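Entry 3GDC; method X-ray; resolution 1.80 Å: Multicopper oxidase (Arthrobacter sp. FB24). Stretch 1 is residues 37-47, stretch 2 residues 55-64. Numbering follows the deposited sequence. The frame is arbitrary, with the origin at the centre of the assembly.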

# COMPACT_ATOMS: atom_id res chain seq x y z
N TRP A 37 -6.91 -9.44 -32.23
CA TRP A 37 -5.54 -9.91 -32.07
C TRP A 37 -5.51 -11.42 -32.05
O TRP A 37 -6.47 -12.06 -31.61
CB TRP A 37 -4.96 -9.44 -30.74
CG TRP A 37 -4.84 -7.97 -30.52
CD1 TRP A 37 -3.75 -7.20 -30.77
CD2 TRP A 37 -5.83 -7.10 -29.96
NE1 TRP A 37 -4.00 -5.90 -30.41
CE2 TRP A 37 -5.27 -5.81 -29.90
CE3 TRP A 37 -7.14 -7.29 -29.50
CZ2 TRP A 37 -5.96 -4.71 -29.41
CZ3 TRP A 37 -7.84 -6.19 -29.00
CH2 TRP A 37 -7.24 -4.92 -28.95
N ASP A 38 -4.40 -11.99 -32.50
CA ASP A 38 -4.13 -13.41 -32.30
C ASP A 38 -3.09 -13.56 -31.21
O ASP A 38 -1.99 -12.98 -31.31
CB ASP A 38 -3.59 -14.06 -33.57
CG ASP A 38 -4.50 -13.86 -34.76
OD1 ASP A 38 -5.72 -13.99 -34.59
OD2 ASP A 38 -3.98 -13.58 -35.86
N ILE A 39 -3.42 -14.32 -30.18
CA ILE A 39 -2.52 -14.53 -29.04
C ILE A 39 -2.36 -16.04 -28.87
O ILE A 39 -3.35 -16.78 -28.82
CB ILE A 39 -3.07 -13.86 -27.75
CG1 ILE A 39 -3.12 -12.33 -27.92
CG2 ILE A 39 -2.24 -14.26 -26.52
CD1 ILE A 39 -3.50 -11.53 -26.65
N VAL A 40 -1.11 -16.49 -28.77
CA VAL A 40 -0.81 -17.91 -28.62
C VAL A 40 -0.00 -18.14 -27.35
O VAL A 40 1.01 -17.46 -27.13
CB VAL A 40 -0.02 -18.46 -29.83
CG1 VAL A 40 0.26 -19.96 -29.67
CG2 VAL A 40 -0.76 -18.20 -31.16
N ALA A 41 -0.43 -19.08 -26.49
CA ALA A 41 0.38 -19.47 -25.34
C ALA A 41 1.44 -20.47 -25.79
O ALA A 41 1.14 -21.48 -26.42
CB ALA A 41 -0.48 -20.03 -24.19
N VAL A 42 2.70 -20.15 -25.53
CA VAL A 42 3.81 -20.98 -26.00
C VAL A 42 4.84 -21.16 -24.89
O VAL A 42 5.18 -20.20 -24.19
CB VAL A 42 4.52 -20.39 -27.26
CG1 VAL A 42 3.58 -20.26 -28.43
CG2 VAL A 42 5.15 -19.04 -26.97
N ASP A 43 5.33 -22.39 -24.74
CA ASP A 43 6.38 -22.68 -23.78
C ASP A 43 7.70 -22.29 -24.44
O ASP A 43 7.98 -22.69 -25.57
CB ASP A 43 6.37 -24.16 -23.41
CG ASP A 43 5.04 -24.61 -22.81
OD1 ASP A 43 4.27 -23.75 -22.33
OD2 ASP A 43 4.77 -25.84 -22.83
N LYS A 44 8.50 -21.49 -23.74
CA LYS A 44 9.71 -20.90 -24.31
C LYS A 44 10.73 -20.67 -23.21
O LYS A 44 10.39 -20.18 -22.14
CB LYS A 44 9.38 -19.58 -25.01
CG LYS A 44 10.56 -18.90 -25.72
CD LYS A 44 10.09 -17.84 -26.70
CE LYS A 44 11.27 -17.14 -27.35
NZ LYS A 44 10.88 -15.87 -28.05
N ASP A 45 11.99 -21.00 -23.50
CA ASP A 45 13.11 -20.69 -22.61
C ASP A 45 13.61 -19.28 -22.86
O ASP A 45 13.72 -18.85 -24.01
CB ASP A 45 14.26 -21.68 -22.83
CG ASP A 45 13.95 -23.07 -22.33
OD1 ASP A 45 12.91 -23.27 -21.66
OD2 ASP A 45 14.76 -23.98 -22.59
N PHE A 46 13.94 -18.59 -21.77
CA PHE A 46 14.47 -17.23 -21.80
C PHE A 46 15.71 -17.17 -20.92
O PHE A 46 15.69 -17.64 -19.79
CB PHE A 46 13.44 -16.23 -21.28
CG PHE A 46 12.15 -16.21 -22.06
CD1 PHE A 46 12.03 -15.43 -23.21
CD2 PHE A 46 11.05 -16.96 -21.64
CE1 PHE A 46 10.82 -15.40 -23.94
CE2 PHE A 46 9.84 -16.94 -22.36
CZ PHE A 46 9.72 -16.15 -23.50
N GLU A 47 16.80 -16.59 -21.44
CA GLU A 47 17.98 -16.37 -20.62
C GLU A 47 17.86 -15.02 -19.92
O GLU A 47 18.18 -13.98 -20.51
CB GLU A 47 19.26 -16.46 -21.45
CG GLU A 47 20.52 -16.36 -20.57
CD GLU A 47 21.79 -16.82 -21.27
OE1 GLU A 47 21.76 -17.12 -22.48
OE2 GLU A 47 22.83 -16.87 -20.59
N LYS A 55 12.42 -21.31 -17.75
CA LYS A 55 11.43 -22.04 -18.55
C LYS A 55 10.09 -21.32 -18.42
O LYS A 55 9.37 -21.50 -17.43
CB LYS A 55 11.31 -23.50 -18.10
CG LYS A 55 12.65 -24.26 -18.07
CD LYS A 55 12.45 -25.78 -18.08
CE LYS A 55 11.94 -26.27 -19.44
NZ LYS A 55 12.94 -26.10 -20.53
N GLY A 56 9.80 -20.47 -19.39
CA GLY A 56 8.62 -19.62 -19.35
C GLY A 56 7.40 -20.19 -20.05
O GLY A 56 7.51 -21.08 -20.90
N TRP A 57 6.25 -19.71 -19.61
CA TRP A 57 4.99 -19.87 -20.31
C TRP A 57 4.65 -18.46 -20.76
O TRP A 57 4.47 -17.56 -19.92
CB TRP A 57 3.91 -20.38 -19.37
CG TRP A 57 4.09 -21.78 -18.88
CD1 TRP A 57 4.88 -22.76 -19.42
CD2 TRP A 57 3.44 -22.38 -17.75
NE1 TRP A 57 4.77 -23.93 -18.69
CE2 TRP A 57 3.89 -23.72 -17.66
CE3 TRP A 57 2.53 -21.90 -16.79
CZ2 TRP A 57 3.46 -24.59 -16.65
CZ3 TRP A 57 2.10 -22.76 -15.80
CH2 TRP A 57 2.57 -24.09 -15.72
N SER A 58 4.58 -18.24 -22.06
CA SER A 58 4.47 -16.89 -22.58
C SER A 58 3.39 -16.75 -23.63
O SER A 58 3.12 -17.68 -24.39
CB SER A 58 5.80 -16.44 -23.19
OG SER A 58 6.12 -17.21 -24.33
N TYR A 59 2.78 -15.57 -23.67
CA TYR A 59 1.89 -15.20 -24.77
C TYR A 59 2.73 -14.62 -25.90
O TYR A 59 3.42 -13.60 -25.71
CB TYR A 59 0.88 -14.16 -24.30
CG TYR A 59 -0.09 -14.60 -23.24
CD1 TYR A 59 -1.02 -15.63 -23.47
CD2 TYR A 59 -0.15 -13.93 -22.01
CE1 TYR A 59 -1.93 -16.01 -22.50
CE2 TYR A 59 -1.08 -14.29 -21.03
CZ TYR A 59 -1.97 -15.34 -21.28
OH TYR A 59 -2.89 -15.70 -20.32
N ASN A 60 2.67 -15.26 -27.08
CA ASN A 60 3.40 -14.83 -28.28
C ASN A 60 4.93 -14.77 -28.10
O ASN A 60 5.61 -13.97 -28.74
CB ASN A 60 2.87 -13.48 -28.79
CG ASN A 60 1.51 -13.60 -29.47
OD1 ASN A 60 0.95 -14.68 -29.58
ND2 ASN A 60 0.98 -12.47 -29.93
N GLY A 61 5.44 -15.64 -27.22
CA GLY A 61 6.89 -15.83 -27.07
C GLY A 61 7.64 -14.66 -26.47
O GLY A 61 8.85 -14.51 -26.70
N ARG A 62 6.94 -13.83 -25.70
CA ARG A 62 7.57 -12.72 -24.99
C ARG A 62 6.97 -12.59 -23.59
O ARG A 62 5.79 -12.90 -23.37
CB ARG A 62 7.38 -11.40 -25.76
CG ARG A 62 5.93 -11.09 -26.09
CD ARG A 62 5.57 -9.69 -25.56
NE ARG A 62 5.74 -8.71 -26.58
CZ ARG A 62 5.47 -7.41 -26.48
NH1 ARG A 62 5.00 -6.85 -25.35
NH2 ARG A 62 5.70 -6.67 -27.53
N ILE A 63 7.81 -12.14 -22.66
CA ILE A 63 7.39 -11.82 -21.30
C ILE A 63 7.87 -10.40 -21.00
O ILE A 63 9.07 -10.16 -21.07
CB ILE A 63 8.04 -12.79 -20.26
CG1 ILE A 63 7.66 -14.24 -20.53
CG2 ILE A 63 7.62 -12.39 -18.86
CD1 ILE A 63 8.38 -15.25 -19.64
N PRO A 64 6.95 -9.46 -20.70
CA PRO A 64 5.49 -9.60 -20.67
C PRO A 64 4.95 -9.89 -22.07
O PRO A 64 5.65 -9.66 -23.07
CB PRO A 64 5.00 -8.21 -20.22
CG PRO A 64 6.13 -7.27 -20.64
CD PRO A 64 7.36 -8.08 -20.36

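Residues 37-47 and 55-59 form neighbouring antiparallel strands, their directions 161° apart. Stretch 2 then leaves the sheet through a type I' turn from Tyr59 to Arg62.

Lys55 lies opposite Asp45 in a non-hydrogen-bonded pair. Their side chains make a salt bridge, with Lys55 NZ 3.0 Å from Asp45 OD1. Gly56 pairs with Lys44 through two backbone hydrogen bonds: Gly56 N to Lys44 O at 2.8 Å and Lys44 N to Gly56 O at 3.0 Å. The Phe46 ring edge lies beside Gly56, with Phe46 CE2 4.2 Å from Gly56 CA. A CB on Gly56 would clash with that ring atom.

Trp57 faces Asp43, on the same side of the sheet as Lys55 and Asp45. Trp57 CD1 comes within 3.1 Å of Asp43 OD1. Ser58 returns to the hydrogen-bonding register. Ser58 N donates to Val42 O at 3.0 Å, and Val42 N donates to Ser58 O at 2.8 Å. The Ser58 hydroxyl also turns back to the strand: OG donates to Val42 O at 3.1 Å, so this carbonyl accepts twice.

Tyr59 pairs with Ala41. Its ring makes apolar contact with Ile39, with Tyr59 CD1 3.6 Å from Ile39 CG2. Asn60 binds with both backbone and side chain. Asn60 N donates to Val40 O at 2.8 Å, while Asn60 OD1 accepts from Val40 N at 2.9 Å. Asn60 ND2 adds a weak bond to Asp38 O at 3.3 Å. The Asn60 side-chain amide thus extends the bonding along strand 37-47 past the last bridge, Ala41 with Tyr59.

Gly61 has positive phi, which favours glycine. Its carbonyl O accepts from Lys44 NZ at 2.8 Å, at the end of an extended all-t side chain. Arg62 points away. Ile63 points back, and its CD1 packs 3.5 Å from Phe46 CE2. Pro64, after a cis peptide bond, is out of reach.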